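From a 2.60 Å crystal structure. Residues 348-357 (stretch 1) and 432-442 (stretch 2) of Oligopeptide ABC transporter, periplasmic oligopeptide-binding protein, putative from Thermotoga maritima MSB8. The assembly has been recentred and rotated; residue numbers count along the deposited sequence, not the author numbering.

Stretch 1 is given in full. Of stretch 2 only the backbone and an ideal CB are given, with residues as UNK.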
# COMPACT_ATOMS: atom_id res chain seq x y z
N SER A 348 -20.98 16.73 22.64
CA SER A 348 -22.22 17.47 22.91
C SER A 348 -22.18 18.18 24.26
O SER A 348 -22.56 19.34 24.37
CB SER A 348 -23.42 16.54 22.81
OG SER A 348 -23.57 16.09 21.48
N ASP A 349 -21.74 17.45 25.28
CA ASP A 349 -21.36 18.02 26.58
C ASP A 349 -20.28 19.11 26.47
O ASP A 349 -19.10 18.82 26.28
CB ASP A 349 -20.91 16.89 27.51
CG ASP A 349 -20.57 17.38 28.91
OD1 ASP A 349 -20.34 18.59 29.09
OD2 ASP A 349 -20.53 16.53 29.83
N GLU A 350 -20.69 20.36 26.63
CA GLU A 350 -19.82 21.52 26.46
C GLU A 350 -18.63 21.55 27.42
O GLU A 350 -17.58 22.13 27.11
CB GLU A 350 -20.66 22.79 26.64
CG GLU A 350 -20.15 24.01 25.89
CD GLU A 350 -21.28 24.89 25.40
OE1 GLU A 350 -22.25 25.11 26.16
OE2 GLU A 350 -21.20 25.36 24.24
N VAL A 351 -18.78 20.94 28.59
CA VAL A 351 -17.74 20.94 29.60
C VAL A 351 -16.61 20.01 29.18
O VAL A 351 -15.44 20.41 29.16
CB VAL A 351 -18.29 20.52 30.99
CG1 VAL A 351 -17.19 20.49 32.04
CG2 VAL A 351 -19.39 21.47 31.43
N LEU A 352 -16.96 18.76 28.86
CA LEU A 352 -15.99 17.80 28.31
C LEU A 352 -15.36 18.28 27.00
O LEU A 352 -14.16 18.14 26.80
CB LEU A 352 -16.65 16.43 28.09
CG LEU A 352 -16.74 15.49 29.29
CD1 LEU A 352 -17.62 14.29 28.94
CD2 LEU A 352 -15.37 15.01 29.71
N ARG A 353 -16.16 18.84 26.11
CA ARG A 353 -15.61 19.38 24.87
C ARG A 353 -14.42 20.28 25.17
O ARG A 353 -13.37 20.12 24.56
CB ARG A 353 -16.66 20.16 24.08
CG ARG A 353 -16.18 20.54 22.68
CD ARG A 353 -17.08 21.58 22.05
NE ARG A 353 -18.45 21.09 21.97
CZ ARG A 353 -19.55 21.84 22.09
NH1 ARG A 353 -19.48 23.15 22.32
NH2 ARG A 353 -20.74 21.26 21.99
N LYS A 354 -14.60 21.22 26.10
CA LYS A 354 -13.55 22.17 26.49
C LYS A 354 -12.28 21.49 26.97
O LYS A 354 -11.19 21.78 26.48
CB LYS A 354 -14.06 23.12 27.59
CG LYS A 354 -14.82 24.33 27.07
CD LYS A 354 -13.89 25.52 26.78
CE LYS A 354 -13.73 26.44 27.98
NZ LYS A 354 -13.03 25.80 29.13
N VAL A 355 -12.42 20.57 27.92
CA VAL A 355 -11.30 19.76 28.40
C VAL A 355 -10.61 19.01 27.26
O VAL A 355 -9.38 18.98 27.17
CB VAL A 355 -11.77 18.75 29.47
CG1 VAL A 355 -10.71 17.69 29.75
CG2 VAL A 355 -12.15 19.49 30.76
N PHE A 356 -11.42 18.41 26.38
CA PHE A 356 -10.93 17.59 25.25
C PHE A 356 -10.14 18.38 24.19
O PHE A 356 -9.16 17.89 23.65
CB PHE A 356 -12.10 16.85 24.58
CG PHE A 356 -12.62 15.64 25.35
CD1 PHE A 356 -12.13 15.30 26.61
CD2 PHE A 356 -13.63 14.86 24.81
CE1 PHE A 356 -12.62 14.20 27.29
CE2 PHE A 356 -14.12 13.77 25.49
CZ PHE A 356 -13.62 13.43 26.73
N ASN A 357 -10.57 19.60 23.89
CA ASN A 357 -9.88 20.43 22.91
C ASN A 357 -8.65 21.16 23.45
O ASN A 357 -7.95 21.84 22.70
CB ASN A 357 -10.83 21.45 22.30
CG ASN A 357 -11.78 20.82 21.30
OD1 ASN A 357 -11.51 20.82 20.10
ND2 ASN A 357 -12.89 20.28 21.80
N UNK A 432 -11.54 16.41 38.98
CA UNK A 432 -12.90 16.90 38.76
C UNK A 432 -12.97 17.95 37.66
O UNK A 432 -12.02 18.71 37.44
CB UNK A 432 -13.46 17.48 40.06
N UNK A 433 -14.12 18.01 36.99
CA UNK A 433 -14.37 19.00 35.95
C UNK A 433 -14.73 20.34 36.61
O UNK A 433 -15.05 20.36 37.80
CB UNK A 433 -15.48 18.53 35.01
N UNK A 434 -14.70 21.45 35.85
CA UNK A 434 -15.11 22.76 36.38
C UNK A 434 -16.49 22.83 37.04
O UNK A 434 -16.75 23.78 37.77
CB UNK A 434 -15.08 23.78 35.24
N UNK A 435 -17.36 21.85 36.78
CA UNK A 435 -18.68 21.82 37.43
C UNK A 435 -18.74 20.83 38.60
O UNK A 435 -19.82 20.50 39.09
CB UNK A 435 -19.76 21.46 36.40
N UNK A 436 -17.59 20.35 39.05
CA UNK A 436 -17.55 19.43 40.17
C UNK A 436 -17.85 17.98 39.84
O UNK A 436 -17.83 17.12 40.73
CB UNK A 436 -18.54 19.90 41.24
N UNK A 437 -18.12 17.69 38.56
CA UNK A 437 -18.33 16.29 38.15
C UNK A 437 -17.02 15.55 38.22
O UNK A 437 -15.97 16.13 37.91
CB UNK A 437 -18.92 16.20 36.74
N UNK A 438 -17.07 14.25 38.59
CA UNK A 438 -15.86 13.44 38.52
C UNK A 438 -15.36 13.41 37.09
O UNK A 438 -16.16 13.20 36.17
CB UNK A 438 -16.11 12.02 39.03
N UNK A 439 -14.06 13.64 36.89
CA UNK A 439 -13.49 13.60 35.55
C UNK A 439 -13.50 12.16 35.04
O UNK A 439 -12.66 11.34 35.42
CB UNK A 439 -12.07 14.17 35.54
N UNK A 440 -14.47 11.88 34.18
CA UNK A 440 -14.75 10.53 33.73
C UNK A 440 -15.28 10.55 32.30
O UNK A 440 -15.99 11.48 31.90
CB UNK A 440 -15.75 9.85 34.67
N UNK A 441 -14.91 9.53 31.53
CA UNK A 441 -15.51 9.29 30.23
C UNK A 441 -15.32 7.85 29.83
O UNK A 441 -14.55 7.12 30.45
CB UNK A 441 -14.92 10.22 29.17
N UNK A 442 -16.05 7.43 28.80
CA UNK A 442 -16.04 6.06 28.34
C UNK A 442 -15.24 5.94 27.04
O UNK A 442 -15.44 6.70 26.10
CB UNK A 442 -17.47 5.55 28.14

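Position 432 has nothing of the helix segment within 5.5 Å of its ideal CB, so stretch 1 sets no preference there; the residue is Leu432, which makes no contact across.

At 433 the CA-to-CB bond points toward the helix, and the ideal CB lies 3.9 Å from Val351 CG1 and 5.5 Å from Val355 CG2. Two valines one helical turn apart, with Leu352 beside them, offer an apolar surface and no polar partner, so leucine, isoleucine, valine or methionine would suit. It is Leu433, whose CD2 reaches 4.1 Å from Val355 CG2 and 4.4 Å from Leu352 CD2.

Position 434, with phi/psi of -53/-18, is the second residue of a type I turn from 433 to 436, a place that favours proline. Its CB also points toward Val351. Pro434 fits, setting its CD 4.0 Å from Val351 CG1.

At 435 (-101/13) the turn continues, and aspartate, asparagine or serine are common here. The ideal CB is 5.0 Å from Val351 CG2, which asks for nothing polar. Asp435 uses its carboxylate within its own loop: OD1 accepts from the backbone N of the residue at 437, 3.0 Å away.

Position 436 has phi/psi of 81/0, where a CB would be jammed against the preceding carbonyl O. Gly436 closes the turn, its N donating to Leu433 O at 2.8 Å.

From 437, CB points toward stretch 1 but has nothing of it within 5.5 Å. Farther out lies the carboxylate of Asp349, whose OD1 already caps the helix by accepting from Val351 N at 2.9 Å. A long basic side chain, lysine or arginine, could cross the gap. Arg437 does so: NH2 donates to Asp349 OD2 at 2.6 Å and NH1 to the same OD2 at 2.9 Å, forming a salt bridge. NH1 also bonds Asp435 OD2 at 3.1 Å, so one guanidinium joins the turn to the helix cap.

Positions 438 and 439 have no neighbour from stretch 1 near CB, and many residues would serve. Pro438, at phi -60, makes no contact; the end of Leu439 comes nearer the helix but stays beyond contact distance.

At 440 CB points away, leaving open choice. Arg440 extends outward, while its backbone O lies 4.2 Å from Leu352 CD2.

At 441 CB turns back toward the helix, 4.2 Å from Phe356 CZ and 4.8 Å from Leu352 CD2. A large apolar or aromatic residue suits. Phe441 offers its ring face to the edge of Phe356, with centroids 5.3 Å apart and planes at 78°.

Position 442 is out of reach; Thr442 continues the strand.

Stretch 2 (432-442) LLPDGRPLRFT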
# COMPACT_ATOMS: atom_id res chain seq x y z
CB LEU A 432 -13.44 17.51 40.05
CG LEU A 432 -13.43 16.68 41.34
CD1 LEU A 432 -13.77 17.57 42.52
CD2 LEU A 432 -14.38 15.49 41.27
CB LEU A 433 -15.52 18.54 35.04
CG LEU A 433 -15.41 17.16 34.39
CD1 LEU A 433 -16.70 16.81 33.67
CD2 LEU A 433 -14.24 17.09 33.42
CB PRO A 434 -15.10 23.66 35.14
CG PRO A 434 -14.07 23.05 34.25
CD PRO A 434 -14.16 21.56 34.48
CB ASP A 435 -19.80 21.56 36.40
CG ASP A 435 -19.70 20.18 35.73
OD1 ASP A 435 -18.95 19.30 36.21
OD2 ASP A 435 -20.40 19.99 34.71
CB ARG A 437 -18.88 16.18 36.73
CG ARG A 437 -20.37 15.93 36.62
CD ARG A 437 -20.76 15.67 35.18
NE ARG A 437 -20.48 16.83 34.32
CZ ARG A 437 -20.46 16.82 32.99
NH1 ARG A 437 -20.20 17.95 32.33
NH2 ARG A 437 -20.69 15.70 32.31
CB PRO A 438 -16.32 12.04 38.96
CG PRO A 438 -17.72 12.18 39.45
CD PRO A 438 -18.27 13.45 38.87
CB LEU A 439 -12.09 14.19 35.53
CG LEU A 439 -11.47 14.26 34.14
CD1 LEU A 439 -10.80 15.59 33.90
CD2 LEU A 439 -10.49 13.13 33.96
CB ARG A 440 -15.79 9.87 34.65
CG ARG A 440 -16.28 8.51 34.18
CD ARG A 440 -17.27 7.90 35.17
NE ARG A 440 -17.72 6.58 34.75
CZ ARG A 440 -18.36 5.70 35.53
NH1 ARG A 440 -18.65 5.98 36.80
NH2 ARG A 440 -18.72 4.52 35.02
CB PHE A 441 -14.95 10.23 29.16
CG PHE A 441 -13.46 10.14 28.98
CD1 PHE A 441 -12.60 10.85 29.81
CD2 PHE A 441 -12.92 9.36 27.96
CE1 PHE A 441 -11.23 10.78 29.63
CE2 PHE A 441 -11.55 9.29 27.79
CZ PHE A 441 -10.70 9.99 28.62
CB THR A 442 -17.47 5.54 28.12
OG1 THR A 442 -18.09 5.30 29.39
CG2 THR A 442 -17.48 4.24 27.31
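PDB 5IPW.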